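Local coordinates for protein geobacter metallireducens SMUG1 (Geobacter metallireducens, PDB 5H9I) that is a SMUG1-type member of the UDG-like superfamily, with an alpha/beta fold that holds xanthine in one pocket and pentanoic acid in another, at residues A[29-34]-A[91-96]; A[10-15]-A[36-41]; A[196-201]-A[206-211]; A[118-123]-A[223-228]; A[67-72]-A[105-110]. All coordinates share one frame; numbering follows the deposited sequence.

Interaction 1: residues A[29-34]-A[91-96]; sequences HVYNPL and TRPAGE
Tyr31 lies with one ring face on Pro93, the first residue of a type II beta turn running from Pro93 to Glu96. The turn sits against strand 29-31, an outermost strand of a small antiparallel sheet, and is closed by its own Glu96 N to Pro93 O bond. With Tyr31 CG placed opposite the carbonyl carbon (chi1 -67°), the ring leaves CB and slides in beneath the proline. Pro93 CG stands nearly over the ring centre, 3.6 Å from the centroid of Tyr31 and only 4° from its normal, a CH-pi contact in which CG, CD1 and CE1 of the ring are met about as closely as CZ at the far end. Past CZ, the hydroxyl runs up to the last residue of the turn: Tyr31 OH comes to 3.6 Å from Glu96 CA and 3.8 Å from Glu96 CG. The hydroxyl is hydrogen-bonded to Lys100 O and the backbone N of His97, so the phenol tip is fixed by the chain that follows the turn. The extended Glu96 side chain runs on to Arg92, whose NH1 meets the syn lone pair of Glu96 OE2. At the start of the strand, His29 ND1 gives a weak, bent bond of 2.8 Å to Gly95 O. Between the two backbones a water donates to Val30 O at 2.7 Å and to Ala94 O at 2.8 Å.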
# COMPACT_ATOMS: atom_id res chain seq x y z
N HIS A 29 17.01 7.76 6.19
CA HIS A 29 16.30 6.83 7.05
C HIS A 29 15.35 6.01 6.13
O HIS A 29 14.76 6.57 5.22
CB HIS A 29 15.38 7.51 8.02
CG HIS A 29 16.10 8.46 8.89
ND1 HIS A 29 16.62 8.04 10.09
CD2 HIS A 29 16.42 9.77 8.75
CE1 HIS A 29 17.24 9.06 10.67
NE2 HIS A 29 17.18 10.10 9.87
N VAL A 30 15.24 4.76 6.47
CA VAL A 30 14.33 3.85 5.75
C VAL A 30 13.51 3.13 6.79
O VAL A 30 14.06 2.44 7.64
CB VAL A 30 15.10 2.86 4.87
CG1 VAL A 30 14.17 1.88 4.16
CG2 VAL A 30 15.94 3.58 3.83
N TYR A 31 12.18 3.25 6.72
CA TYR A 31 11.28 2.54 7.60
C TYR A 31 10.63 1.34 6.87
O TYR A 31 10.15 1.50 5.83
CB TYR A 31 10.11 3.43 8.04
CG TYR A 31 10.36 4.63 8.95
CD1 TYR A 31 11.61 5.07 9.26
CD2 TYR A 31 9.31 5.30 9.46
CE1 TYR A 31 11.79 6.17 10.08
CE2 TYR A 31 9.46 6.40 10.28
CZ TYR A 31 10.71 6.81 10.59
OH TYR A 31 10.86 7.89 11.39
N ASN A 32 10.60 0.19 7.51
CA ASN A 32 9.96 -1.02 6.94
C ASN A 32 8.90 -1.60 7.90
O ASN A 32 9.16 -2.42 8.79
CB ASN A 32 10.99 -2.06 6.62
CG ASN A 32 10.41 -3.20 5.86
OD1 ASN A 32 9.18 -3.24 5.64
ND2 ASN A 32 11.31 -4.04 5.34
N PRO A 33 7.63 -1.15 7.74
CA PRO A 33 6.53 -1.55 8.59
C PRO A 33 6.29 -3.09 8.48
O PRO A 33 5.61 -3.64 9.36
CB PRO A 33 5.33 -0.70 8.16
CG PRO A 33 5.83 -0.02 7.00
CD PRO A 33 7.26 -0.06 6.81
N LEU A 34 6.80 -3.73 7.43
CA LEU A 34 6.67 -5.19 7.36
C LEU A 34 7.39 -5.82 8.47
O LEU A 34 7.06 -6.96 8.87
CB LEU A 34 7.20 -5.75 6.02
CG LEU A 34 6.63 -5.21 4.77
CD1 LEU A 34 7.10 -5.92 3.51
CD2 LEU A 34 5.08 -5.21 4.80
N THR A 91 6.27 -1.67 16.90
CA THR A 91 7.51 -1.16 17.53
C THR A 91 8.11 -0.04 16.71
O THR A 91 7.74 0.18 15.59
CB THR A 91 8.52 -2.29 17.71
OG1 THR A 91 8.89 -2.98 16.51
CG2 THR A 91 8.00 -3.30 18.67
N ARG A 92 9.16 0.63 17.20
CA ARG A 92 9.72 1.74 16.45
C ARG A 92 10.82 1.30 15.52
O ARG A 92 11.70 0.48 15.88
CB ARG A 92 10.18 2.88 17.42
CG ARG A 92 9.10 3.42 18.28
CD ARG A 92 9.59 4.42 19.35
NE ARG A 92 8.43 4.77 20.15
CZ ARG A 92 7.56 5.71 19.82
NH1 ARG A 92 7.77 6.57 18.87
NH2 ARG A 92 6.52 5.84 20.59
N PRO A 93 10.88 1.88 14.31
CA PRO A 93 11.91 1.48 13.38
C PRO A 93 13.34 1.89 13.90
O PRO A 93 13.47 2.98 14.48
CB PRO A 93 11.61 2.28 12.10
CG PRO A 93 10.77 3.42 12.56
CD PRO A 93 10.04 2.98 13.80
N ALA A 94 14.34 1.16 13.47
CA ALA A 94 15.72 1.50 13.80
C ALA A 94 16.01 2.83 13.22
O ALA A 94 15.72 3.11 12.04
CB ALA A 94 16.62 0.44 13.29
N GLY A 95 16.56 3.73 14.04
CA GLY A 95 16.82 5.07 13.51
C GLY A 95 15.63 5.95 13.22
O GLY A 95 15.79 6.91 12.48
N GLU A 96 14.46 5.66 13.83
CA GLU A 96 13.28 6.48 13.73
C GLU A 96 13.66 7.95 13.78
O GLU A 96 14.46 8.32 14.64
CB GLU A 96 12.42 6.16 14.95
CG GLU A 96 11.15 6.93 15.06
CD GLU A 96 10.51 6.78 16.38
OE1 GLU A 96 11.17 7.21 17.42
OE2 GLU A 96 9.37 6.32 16.55
O HOH W 1 14.44 1.45 10.15
O HOH W 2 16.59 4.50 9.67

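Interaction 2: residues A[10-15]-A[36-41]; sequences ISDALA and YAREPH
Two polar side-chain pairs, a salt bridge and a serine-histidine bond, span the gap between helix 7-19 and the first turn of helix 38-48, where the segments' nearest CA atoms, of Ser11 and His41, are 9.3 Å apart. In the first pair Arg38 turns the NE side of its guanidinium to Asp12 and holds both carboxylate oxygens. Arg38 NE reaches Asp12 OD1 at 3.0 Å along a nearly straight path (163°), and Arg38 NH2 reaches Asp12 OD2 at 2.8 Å. Both oxygens use their syn lone pairs. The two flat groups are 25° from coplanar, and while OD1 lies in the guanidinium plane, OD2 is somewhat tilted from it. The arginine chain is stretched out from CG to NE, with CG anti to the backbone N (chi1 -176°), which carries the charge across to the neighbouring helix. Two bonds from one ion pair fix the rotation of the carboxylate as well as its position. Helix 7-19 is the first helix of this alpha/beta fold and packs with Ile10 and Leu14 on helix 160-181, while Ser11 and Asp12 face the 38-48 helix. One turn after Arg38, His41 brings its ring edge to the serine: NE2 lies 3.0 Å from Ser11 OG, which stays close to the imidazole plane. The other ring nitrogen, His41 ND1, is bonded to Gly71 O, so the imidazole is held at both nitrogens and its rotation is set. A glycerol molecule is bonded to the backbone N atoms of Arg38 and Glu39 at the start of the helix.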
# COMPACT_ATOMS: atom_id res chain seq x y z
N ILE A 10 4.64 -13.93 0.72
CA ILE A 10 5.05 -12.92 -0.23
C ILE A 10 5.63 -11.70 0.48
O ILE A 10 6.63 -11.21 0.09
CB ILE A 10 3.86 -12.51 -1.13
CG1 ILE A 10 3.46 -13.70 -2.02
CG2 ILE A 10 4.23 -11.32 -2.02
CD1 ILE A 10 2.16 -13.56 -2.78
N SER A 11 4.97 -11.23 1.54
CA SER A 11 5.48 -10.06 2.25
C SER A 11 6.82 -10.38 2.94
O SER A 11 7.69 -9.56 3.00
CB SER A 11 4.45 -9.44 3.28
OG SER A 11 3.54 -8.46 2.70
N ASP A 12 6.92 -11.58 3.50
CA ASP A 12 8.18 -11.95 4.17
C ASP A 12 9.33 -12.03 3.16
O ASP A 12 10.39 -11.58 3.46
CB ASP A 12 8.01 -13.22 4.99
CG ASP A 12 7.20 -12.99 6.31
OD1 ASP A 12 7.09 -11.88 6.82
OD2 ASP A 12 6.70 -13.93 6.84
N ALA A 13 9.05 -12.53 1.98
CA ALA A 13 10.07 -12.66 0.88
C ALA A 13 10.45 -11.26 0.45
O ALA A 13 11.62 -10.94 0.24
CB ALA A 13 9.56 -13.43 -0.24
N LEU A 14 9.47 -10.39 0.24
CA LEU A 14 9.76 -8.99 -0.07
C LEU A 14 10.66 -8.33 0.99
O LEU A 14 11.57 -7.64 0.70
CB LEU A 14 8.48 -8.23 -0.31
CG LEU A 14 8.60 -6.71 -0.59
CD1 LEU A 14 9.51 -6.45 -1.81
CD2 LEU A 14 7.19 -6.10 -0.77
N ALA A 15 10.31 -8.46 2.27
CA ALA A 15 11.15 -7.85 3.35
C ALA A 15 12.60 -8.35 3.30
O ALA A 15 13.50 -7.54 3.41
CB ALA A 15 10.52 -8.16 4.74
N TYR A 36 8.41 -3.85 11.63
CA TYR A 36 8.02 -3.30 12.91
C TYR A 36 6.53 -3.28 13.24
O TYR A 36 6.16 -3.08 14.33
CB TYR A 36 8.66 -1.91 13.12
CG TYR A 36 8.17 -0.80 12.24
CD1 TYR A 36 6.96 -0.22 12.47
CD2 TYR A 36 8.94 -0.31 11.24
CE1 TYR A 36 6.52 0.81 11.71
CE2 TYR A 36 8.52 0.74 10.47
CZ TYR A 36 7.30 1.28 10.70
OH TYR A 36 6.89 2.32 9.96
N ALA A 37 5.72 -3.53 12.22
CA ALA A 37 4.27 -3.62 12.40
C ALA A 37 3.77 -4.91 11.77
O ALA A 37 2.78 -4.95 11.14
CB ALA A 37 3.57 -2.43 11.78
N ARG A 38 4.52 -5.96 12.03
CA ARG A 38 4.26 -7.24 11.41
C ARG A 38 2.94 -7.88 11.85
O ARG A 38 2.25 -8.37 11.06
CB ARG A 38 5.45 -8.18 11.59
CG ARG A 38 5.23 -9.51 10.85
CD ARG A 38 6.45 -10.37 10.54
NE ARG A 38 6.12 -11.49 9.65
CZ ARG A 38 5.46 -12.57 10.03
NH1 ARG A 38 5.09 -12.68 11.28
NH2 ARG A 38 5.17 -13.55 9.18
N GLU A 39 2.63 -7.80 13.12
CA GLU A 39 1.43 -8.44 13.64
C GLU A 39 0.20 -7.81 13.02
O GLU A 39 -0.65 -8.51 12.47
CB GLU A 39 1.36 -8.57 15.19
CG GLU A 39 2.43 -9.54 15.61
CD GLU A 39 2.44 -9.84 17.09
OE1 GLU A 39 1.83 -9.06 17.81
OE2 GLU A 39 3.01 -10.92 17.36
N PRO A 40 0.09 -6.47 13.03
CA PRO A 40 -1.14 -5.92 12.40
C PRO A 40 -1.13 -6.10 10.86
O PRO A 40 -2.20 -6.32 10.26
CB PRO A 40 -1.16 -4.47 12.81
CG PRO A 40 0.22 -4.23 13.37
CD PRO A 40 0.77 -5.49 13.89
N HIS A 41 0.05 -6.05 10.26
CA HIS A 41 0.10 -6.28 8.79
C HIS A 41 -0.36 -7.70 8.44
O HIS A 41 -1.17 -7.86 7.54
CB HIS A 41 1.52 -6.07 8.34
CG HIS A 41 1.69 -6.25 6.86
ND1 HIS A 41 1.16 -5.34 5.93
CD2 HIS A 41 2.22 -7.24 6.13
CE1 HIS A 41 1.43 -5.79 4.71
NE2 HIS A 41 2.07 -6.93 4.80

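Interaction 3: residues A[196-201]-A[206-211]; sequences RCHEAL and VEVGRI
His198 NE2 is hydrogen-bonded to Glu194 OE1 one turn earlier in helix 191-201, and the ring held in this way carries Val208 of the neighbouring strand on one face. The helix points Cys197 and Leu201 at the strand, while the ring of His198 swings in from the side. The contact itself is apolar and centres on Val208. Its CG1 sits above the imidazole of His198, 3.5 Å from the ring centroid and 11° from the normal, so a methyl group faces the middle of the ring in a CH-pi contact. The same Val208 CG1 is touched from the helix side by Cys197 CB at 3.7 Å, which leaves the methyl wedged between two consecutive helix residues. Placing CG1 anti to the backbone N (chi1 171°) puts it in this notch and directs CG2 toward Leu201, whose CD1 is a looser neighbour of Val208 CG2 at 4.5 Å. Helix 191-201 and strand 207-211 are the second and third elements of a beta-alpha-beta unit that starts with strand 185-189. The segments run almost antiparallel, at 168°, with their axes 8.5 Å apart, as expected when the chain returns along the helix before entering the next parallel strand. Strand 207-211 is an outermost strand of the parallel sheet, and Glu207, Gly209 and Ile211 make its backbone bonds to strand 185-189 and to Arg184 just before it. Near the connection between helix and strand, Leu201 CB meets Val206 CG2 at 4.2 Å, and a water lies 3.0 Å from both Leu201 O and Val206 O.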
# COMPACT_ATOMS: atom_id res chain seq x y z
N ARG A 196 3.96 1.51 -12.41
CA ARG A 196 4.61 0.29 -11.95
C ARG A 196 3.80 -0.97 -12.28
O ARG A 196 4.38 -2.02 -12.55
CB ARG A 196 4.90 0.31 -10.48
CG ARG A 196 5.84 1.46 -10.04
CD ARG A 196 7.13 1.57 -10.85
NE ARG A 196 7.82 0.30 -11.08
CZ ARG A 196 8.56 -0.00 -12.14
NH1 ARG A 196 8.81 0.90 -13.09
NH2 ARG A 196 9.12 -1.22 -12.22
N CYS A 197 2.46 -0.90 -12.14
CA CYS A 197 1.62 -2.05 -12.46
C CYS A 197 1.79 -2.39 -13.98
O CYS A 197 1.83 -3.57 -14.26
CB CYS A 197 0.16 -1.79 -12.12
SG CYS A 197 -0.16 -1.64 -10.30
N HIS A 198 1.75 -1.43 -14.88
CA HIS A 198 1.91 -1.77 -16.28
C HIS A 198 3.27 -2.40 -16.45
O HIS A 198 3.37 -3.42 -17.21
CB HIS A 198 1.77 -0.52 -17.16
CG HIS A 198 0.40 -0.01 -17.32
ND1 HIS A 198 -0.57 -0.67 -18.00
CD2 HIS A 198 -0.15 1.17 -16.95
CE1 HIS A 198 -1.68 0.07 -18.03
NE2 HIS A 198 -1.44 1.17 -17.35
N GLU A 199 4.29 -1.90 -15.82
CA GLU A 199 5.68 -2.41 -16.01
C GLU A 199 5.84 -3.84 -15.46
O GLU A 199 6.42 -4.71 -16.08
CB GLU A 199 6.73 -1.54 -15.34
CG GLU A 199 7.00 -0.20 -16.01
CD GLU A 199 7.96 -0.33 -17.20
OE1 GLU A 199 8.96 -1.00 -17.06
OE2 GLU A 199 7.62 0.19 -18.22
N ALA A 200 5.31 -4.08 -14.27
CA ALA A 200 5.49 -5.34 -13.62
C ALA A 200 4.66 -6.47 -14.19
O ALA A 200 5.08 -7.62 -14.09
CB ALA A 200 5.21 -5.18 -12.10
N LEU A 201 3.48 -6.16 -14.69
CA LEU A 201 2.46 -7.13 -15.04
C LEU A 201 2.23 -7.34 -16.56
O LEU A 201 1.33 -8.05 -16.91
CB LEU A 201 1.14 -6.79 -14.37
CG LEU A 201 1.26 -6.69 -12.87
CD1 LEU A 201 -0.04 -6.15 -12.30
CD2 LEU A 201 1.59 -8.02 -12.26
N VAL A 206 -4.32 -9.78 -17.17
CA VAL A 206 -4.98 -8.82 -16.27
C VAL A 206 -5.06 -7.51 -17.00
O VAL A 206 -4.21 -7.24 -17.79
CB VAL A 206 -4.24 -8.47 -14.96
CG1 VAL A 206 -4.28 -9.54 -14.00
CG2 VAL A 206 -2.82 -8.01 -15.20
N GLU A 207 -6.07 -6.69 -16.74
CA GLU A 207 -6.12 -5.38 -17.21
C GLU A 207 -5.51 -4.51 -16.14
O GLU A 207 -5.71 -4.81 -14.94
CB GLU A 207 -7.58 -4.95 -17.47
CG GLU A 207 -8.27 -5.72 -18.57
CD GLU A 207 -7.56 -5.69 -19.95
OE1 GLU A 207 -6.95 -4.63 -20.39
OE2 GLU A 207 -7.59 -6.78 -20.57
N VAL A 208 -4.92 -3.42 -16.49
CA VAL A 208 -4.39 -2.44 -15.58
C VAL A 208 -5.01 -1.08 -15.87
O VAL A 208 -5.07 -0.64 -17.05
CB VAL A 208 -2.89 -2.34 -15.62
CG1 VAL A 208 -2.36 -1.15 -14.80
CG2 VAL A 208 -2.23 -3.65 -15.27
N GLY A 209 -5.46 -0.40 -14.83
CA GLY A 209 -6.04 0.91 -14.89
C GLY A 209 -5.61 1.74 -13.67
O GLY A 209 -4.65 1.40 -12.94
N ARG A 210 -6.21 2.90 -13.56
CA ARG A 210 -5.82 3.92 -12.61
C ARG A 210 -7.08 4.54 -12.03
O ARG A 210 -8.00 4.73 -12.72
CB ARG A 210 -5.01 5.05 -13.32
CG ARG A 210 -4.66 6.24 -12.42
CD ARG A 210 -4.00 7.50 -13.03
NE ARG A 210 -4.80 8.31 -13.98
CZ ARG A 210 -5.66 9.33 -13.74
NH1 ARG A 210 -6.23 9.90 -14.80
NH2 ARG A 210 -5.99 9.86 -12.53
N ILE A 211 -7.04 4.86 -10.74
CA ILE A 211 -7.92 5.85 -10.21
C ILE A 211 -7.12 7.05 -9.65
O ILE A 211 -5.94 6.94 -9.28
CB ILE A 211 -8.85 5.32 -9.10
CG1 ILE A 211 -8.09 4.83 -7.91
CG2 ILE A 211 -9.89 4.34 -9.73
CD1 ILE A 211 -9.00 4.54 -6.70
O HOH W 3 -1.22 -7.04 -18.18

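Interaction 4: residues A[118-123]-A[223-228]; sequences WGFIRE and RDWAGT
Close to the pentanoic acid pocket, helices 112-125 and 219-235 meet through the side chain of Phe120, which also touches the ring of Phe240, one of the pocket residues. With CG anti to the backbone N (chi1 165°), the phenyl group reaches out to two consecutive residues of the second helix. Ala226 CA lies over one face, off centre toward the rim, and Ala226 CB comes to 3.4 Å from Phe120 CD1. Phe120 CD2 approaches Trp225 CZ3 at 3.3 Å, and Trp225 CZ3 also lies 3.6 Å from Phe120 CB. The two six-membered rings are steeply inclined, planes 78° apart and centroids 5.0 Å apart. The phenyl ring thus packs against two adjacent residues of helix 219-235, joining helices about a hundred residues apart in sequence. The indole is fixed at its other end by Trp225 NE1, bonded to Ile212 O just past strand 207-211. Helix 219-235 is kinked here, and an Asx motif spans the irregularity: Asp224 OD1 accepts from Gly227 N at 2.9 Å, met from above the carboxylate plane. Asp224 O is gripped from opposite faces by Thr228 N at 3.1 Å and Thr228 OG1 at 2.8 Å.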
# COMPACT_ATOMS: atom_id res chain seq x y z
N TRP A 118 -10.57 4.51 2.56
CA TRP A 118 -11.28 3.49 3.32
C TRP A 118 -12.68 3.95 3.71
O TRP A 118 -13.63 3.19 3.84
CB TRP A 118 -10.53 2.98 4.57
CG TRP A 118 -9.31 2.18 4.25
CD1 TRP A 118 -8.00 2.52 4.47
CD2 TRP A 118 -9.28 0.84 3.72
NE1 TRP A 118 -7.19 1.55 4.08
CE2 TRP A 118 -7.93 0.47 3.63
CE3 TRP A 118 -10.24 -0.05 3.33
CZ2 TRP A 118 -7.52 -0.71 3.12
CZ3 TRP A 118 -9.86 -1.26 2.85
CH2 TRP A 118 -8.53 -1.61 2.76
N GLY A 119 -12.83 5.30 3.86
CA GLY A 119 -14.15 5.76 4.21
C GLY A 119 -15.14 5.57 3.04
O GLY A 119 -16.32 5.26 3.24
N PHE A 120 -14.65 5.76 1.84
CA PHE A 120 -15.44 5.57 0.61
C PHE A 120 -15.73 4.10 0.46
O PHE A 120 -16.81 3.72 0.18
CB PHE A 120 -14.62 6.12 -0.56
CG PHE A 120 -15.05 5.74 -1.97
CD1 PHE A 120 -16.22 6.09 -2.45
CD2 PHE A 120 -14.14 5.17 -2.82
CE1 PHE A 120 -16.56 5.82 -3.79
CE2 PHE A 120 -14.43 4.91 -4.13
CZ PHE A 120 -15.68 5.24 -4.60
N ILE A 121 -14.74 3.28 0.73
CA ILE A 121 -15.06 1.82 0.66
C ILE A 121 -16.10 1.42 1.69
O ILE A 121 -17.01 0.61 1.36
CB ILE A 121 -13.72 1.08 0.85
CG1 ILE A 121 -12.83 1.18 -0.40
CG2 ILE A 121 -14.01 -0.39 1.24
CD1 ILE A 121 -11.37 0.85 -0.27
N ARG A 122 -16.01 1.91 2.90
CA ARG A 122 -16.98 1.62 3.92
C ARG A 122 -18.38 2.08 3.50
O ARG A 122 -19.33 1.42 3.66
CB ARG A 122 -16.59 2.22 5.28
CG ARG A 122 -17.64 2.05 6.36
CD ARG A 122 -17.21 2.48 7.76
NE ARG A 122 -16.61 3.79 7.72
CZ ARG A 122 -15.76 4.29 8.61
NH1 ARG A 122 -15.40 3.62 9.70
NH2 ARG A 122 -15.26 5.50 8.40
N GLU A 123 -18.44 3.28 3.00
CA GLU A 123 -19.74 3.79 2.49
C GLU A 123 -20.24 2.93 1.39
O GLU A 123 -21.51 2.75 1.34
CB GLU A 123 -19.54 5.23 2.00
CG GLU A 123 -19.33 6.21 3.12
CD GLU A 123 -18.93 7.59 2.61
OE1 GLU A 123 -18.80 7.79 1.36
OE2 GLU A 123 -18.73 8.45 3.51
N ARG A 223 -12.47 18.22 -4.25
CA ARG A 223 -13.86 18.49 -4.60
C ARG A 223 -14.77 17.30 -4.52
O ARG A 223 -15.83 17.35 -3.90
CB ARG A 223 -13.86 19.00 -5.99
CG ARG A 223 -15.27 19.38 -6.45
CD ARG A 223 -15.23 19.99 -7.85
NE ARG A 223 -14.75 19.02 -8.82
CZ ARG A 223 -15.47 18.01 -9.28
NH1 ARG A 223 -14.86 17.22 -10.10
NH2 ARG A 223 -16.77 17.89 -8.95
N ASP A 224 -14.38 16.18 -5.10
CA ASP A 224 -15.24 14.99 -5.09
C ASP A 224 -14.37 13.77 -5.47
O ASP A 224 -14.46 13.25 -6.59
CB ASP A 224 -16.34 15.12 -6.13
CG ASP A 224 -17.35 13.97 -6.03
OD1 ASP A 224 -17.31 13.20 -5.03
OD2 ASP A 224 -18.18 13.90 -6.93
N TRP A 225 -13.53 13.33 -4.50
CA TRP A 225 -12.68 12.16 -4.80
C TRP A 225 -13.55 10.91 -5.14
O TRP A 225 -13.31 10.27 -6.16
CB TRP A 225 -11.67 11.89 -3.68
CG TRP A 225 -10.87 10.72 -3.98
CD1 TRP A 225 -9.88 10.63 -4.90
CD2 TRP A 225 -11.09 9.42 -3.49
NE1 TRP A 225 -9.43 9.32 -4.99
CE2 TRP A 225 -10.14 8.56 -4.16
CE3 TRP A 225 -11.91 8.88 -2.55
CZ2 TRP A 225 -10.07 7.22 -3.86
CZ3 TRP A 225 -11.88 7.59 -2.33
CH2 TRP A 225 -10.95 6.76 -2.94
N ALA A 226 -14.53 10.70 -4.34
CA ALA A 226 -15.31 9.47 -4.45
C ALA A 226 -16.05 9.44 -5.76
O ALA A 226 -16.02 8.43 -6.49
CB ALA A 226 -16.27 9.38 -3.25
N GLY A 227 -16.70 10.57 -6.15
CA GLY A 227 -17.36 10.59 -7.43
C GLY A 227 -16.51 10.46 -8.63
O GLY A 227 -16.80 9.82 -9.63
N THR A 228 -15.28 10.97 -8.54
CA THR A 228 -14.34 10.87 -9.56
C THR A 228 -13.84 9.41 -9.72
O THR A 228 -13.77 8.85 -10.79
CB THR A 228 -13.12 11.79 -9.31
OG1 THR A 228 -13.59 13.19 -9.23
CG2 THR A 228 -12.17 11.70 -10.41

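Interaction 5: residues A[67-72]-A[105-110]; sequences MAQTGV and FACRRS. With BME (beta-mercaptoethanol), chain F.
Short helix 67-70, whose first residue Met67 touches the bound xanthine, ends in an ST turn; Phe105 packs on Thr70 and Cys107 on Gln69, both from the long loop before helix 112-125. In the turn Val72 N points at Thr70 OG1, 3.3 Å away, a bond made nearly straight at 160°; the hydroxyl proton has Gly75 O as its main acceptor, with Gly66 O also within reach. The methyl branch of the threonine is left for the phenyl ring. Thr70 CG2 stands over one face of Phe105, 4.1 Å from the centroid and 29° off the normal, displaced toward CE2, while Thr70 CB packs on Phe105 CZ at 3.7 Å. One residue earlier, Gln69 bends at chi2 (-73°) and lays its amide beside Cys107, with Gln69 OE1 3.5 Å from Cys107 CB. The amide nitrogen is bonded to Pro64 O and Arg101 O, which fixes its orientation. Val80 and Pro40 also pack on the Phe105 ring, tying the loop to helices 77-84 and 38-48. A beta-mercaptoethanol molecule, probably from the crystallisation liquor, lies by the ring edge, and its O1 accepts from Phe105 N at 3.0 Å.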
# COMPACT_ATOMS: atom_id res chain seq x y z
N MET A 67 0.03 3.74 6.90
CA MET A 67 0.66 2.38 6.91
C MET A 67 1.98 2.39 7.79
O MET A 67 2.32 1.40 8.38
CB MET A 67 0.96 1.86 5.51
CG MET A 67 1.61 0.55 5.58
SD MET A 67 1.55 -0.32 4.01
CE MET A 67 2.52 -1.78 4.32
N ALA A 68 2.67 3.56 7.82
CA ALA A 68 3.94 3.59 8.65
C ALA A 68 3.60 3.43 10.08
O ALA A 68 4.55 3.18 10.88
CB ALA A 68 4.69 4.85 8.38
N GLN A 69 2.37 3.65 10.54
CA GLN A 69 1.90 3.52 11.89
C GLN A 69 1.21 2.20 12.15
O GLN A 69 1.33 1.60 13.25
CB GLN A 69 0.99 4.65 12.35
CG GLN A 69 1.53 6.04 12.11
CD GLN A 69 2.68 6.44 13.06
OE1 GLN A 69 2.65 5.99 14.21
NE2 GLN A 69 3.61 7.16 12.60
N THR A 70 0.40 1.72 11.18
CA THR A 70 -0.52 0.62 11.47
C THR A 70 -0.12 -0.64 10.75
O THR A 70 -0.72 -1.72 11.03
CB THR A 70 -1.95 1.05 11.01
OG1 THR A 70 -1.96 1.24 9.61
CG2 THR A 70 -2.51 2.18 11.79
N GLY A 71 0.72 -0.60 9.72
CA GLY A 71 1.03 -1.78 8.89
C GLY A 71 -0.02 -2.07 7.81
O GLY A 71 0.22 -3.04 7.09
N VAL A 72 -1.04 -1.24 7.69
CA VAL A 72 -2.08 -1.47 6.74
C VAL A 72 -2.06 -0.49 5.65
O VAL A 72 -1.89 0.71 5.96
CB VAL A 72 -3.40 -1.44 7.44
CG1 VAL A 72 -4.57 -1.56 6.45
CG2 VAL A 72 -3.50 -2.54 8.51
N PHE A 105 -0.73 2.39 17.00
CA PHE A 105 -2.14 2.62 17.23
C PHE A 105 -2.47 3.75 18.22
O PHE A 105 -3.60 4.15 18.34
CB PHE A 105 -2.83 1.32 17.49
CG PHE A 105 -2.90 0.45 16.23
CD1 PHE A 105 -1.90 -0.41 15.89
CD2 PHE A 105 -3.96 0.59 15.41
CE1 PHE A 105 -1.94 -1.19 14.70
CE2 PHE A 105 -4.01 -0.15 14.19
CZ PHE A 105 -3.01 -1.02 13.89
N ALA A 106 -1.41 4.27 18.85
CA ALA A 106 -1.55 5.47 19.67
C ALA A 106 -1.33 6.72 18.87
O ALA A 106 -1.49 7.81 19.44
CB ALA A 106 -0.57 5.41 20.84
N CYS A 107 -0.97 6.69 17.56
CA CYS A 107 -0.81 7.87 16.77
C CYS A 107 -2.14 8.58 16.69
O CYS A 107 -3.20 7.99 16.44
CB CYS A 107 -0.24 7.60 15.35
SG CYS A 107 -0.08 8.91 14.20
N ARG A 108 -2.03 9.86 16.95
CA ARG A 108 -3.13 10.80 16.97
C ARG A 108 -3.28 11.63 15.64
O ARG A 108 -4.20 12.40 15.59
CB ARG A 108 -2.92 11.76 18.18
N ARG A 109 -2.40 11.55 14.60
CA ARG A 109 -2.57 12.19 13.28
C ARG A 109 -3.52 11.24 12.50
O ARG A 109 -3.37 10.00 12.65
CB ARG A 109 -1.28 12.20 12.51
CG ARG A 109 -0.17 13.08 13.03
CD ARG A 109 -0.32 14.55 12.62
NE ARG A 109 0.84 15.20 13.21
CZ ARG A 109 0.93 15.64 14.47
NH1 ARG A 109 2.06 16.19 14.89
NH2 ARG A 109 -0.11 15.58 15.31
N SER A 110 -4.51 11.83 11.87
CA SER A 110 -5.34 11.17 10.86
C SER A 110 -4.84 11.40 9.45
O SER A 110 -4.82 12.54 8.91
CB SER A 110 -6.78 11.57 10.96
OG SER A 110 -7.57 11.10 9.93
C1 BME F . 0.66 0.80 19.64
C2 BME F . 2.00 0.43 20.23
O1 BME F . 0.50 0.08 18.44
S2 BME F . 2.34 -1.25 20.19

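Interactions 1, 2 and 5 touch one another in a connected group. Thr91 N bonds to Tyr36 O at 2.9 Å between interactions 1 and 2, whereas His41 ND1 meets Gly71 O and Tyr36 OH meets Ala68 O, each at 2.7 Å, between 2 and 5. Pro33 CB packs on Met67 O at 3.7 Å between 1 and 5. Met67 of interaction 5 touches the xanthine; the side chains of His41, Trp225 and Cys197 lie about 9, 10 and 11 Å from it. Interactions 3 and 4 meet where Ile211 CD1 packs on Trp225 CZ2 at 4.0 Å, and 3 is nested in the chain closed by 4. Interactions 1 and 4 lie across the chain's centre from each other, centres about 30 Å apart.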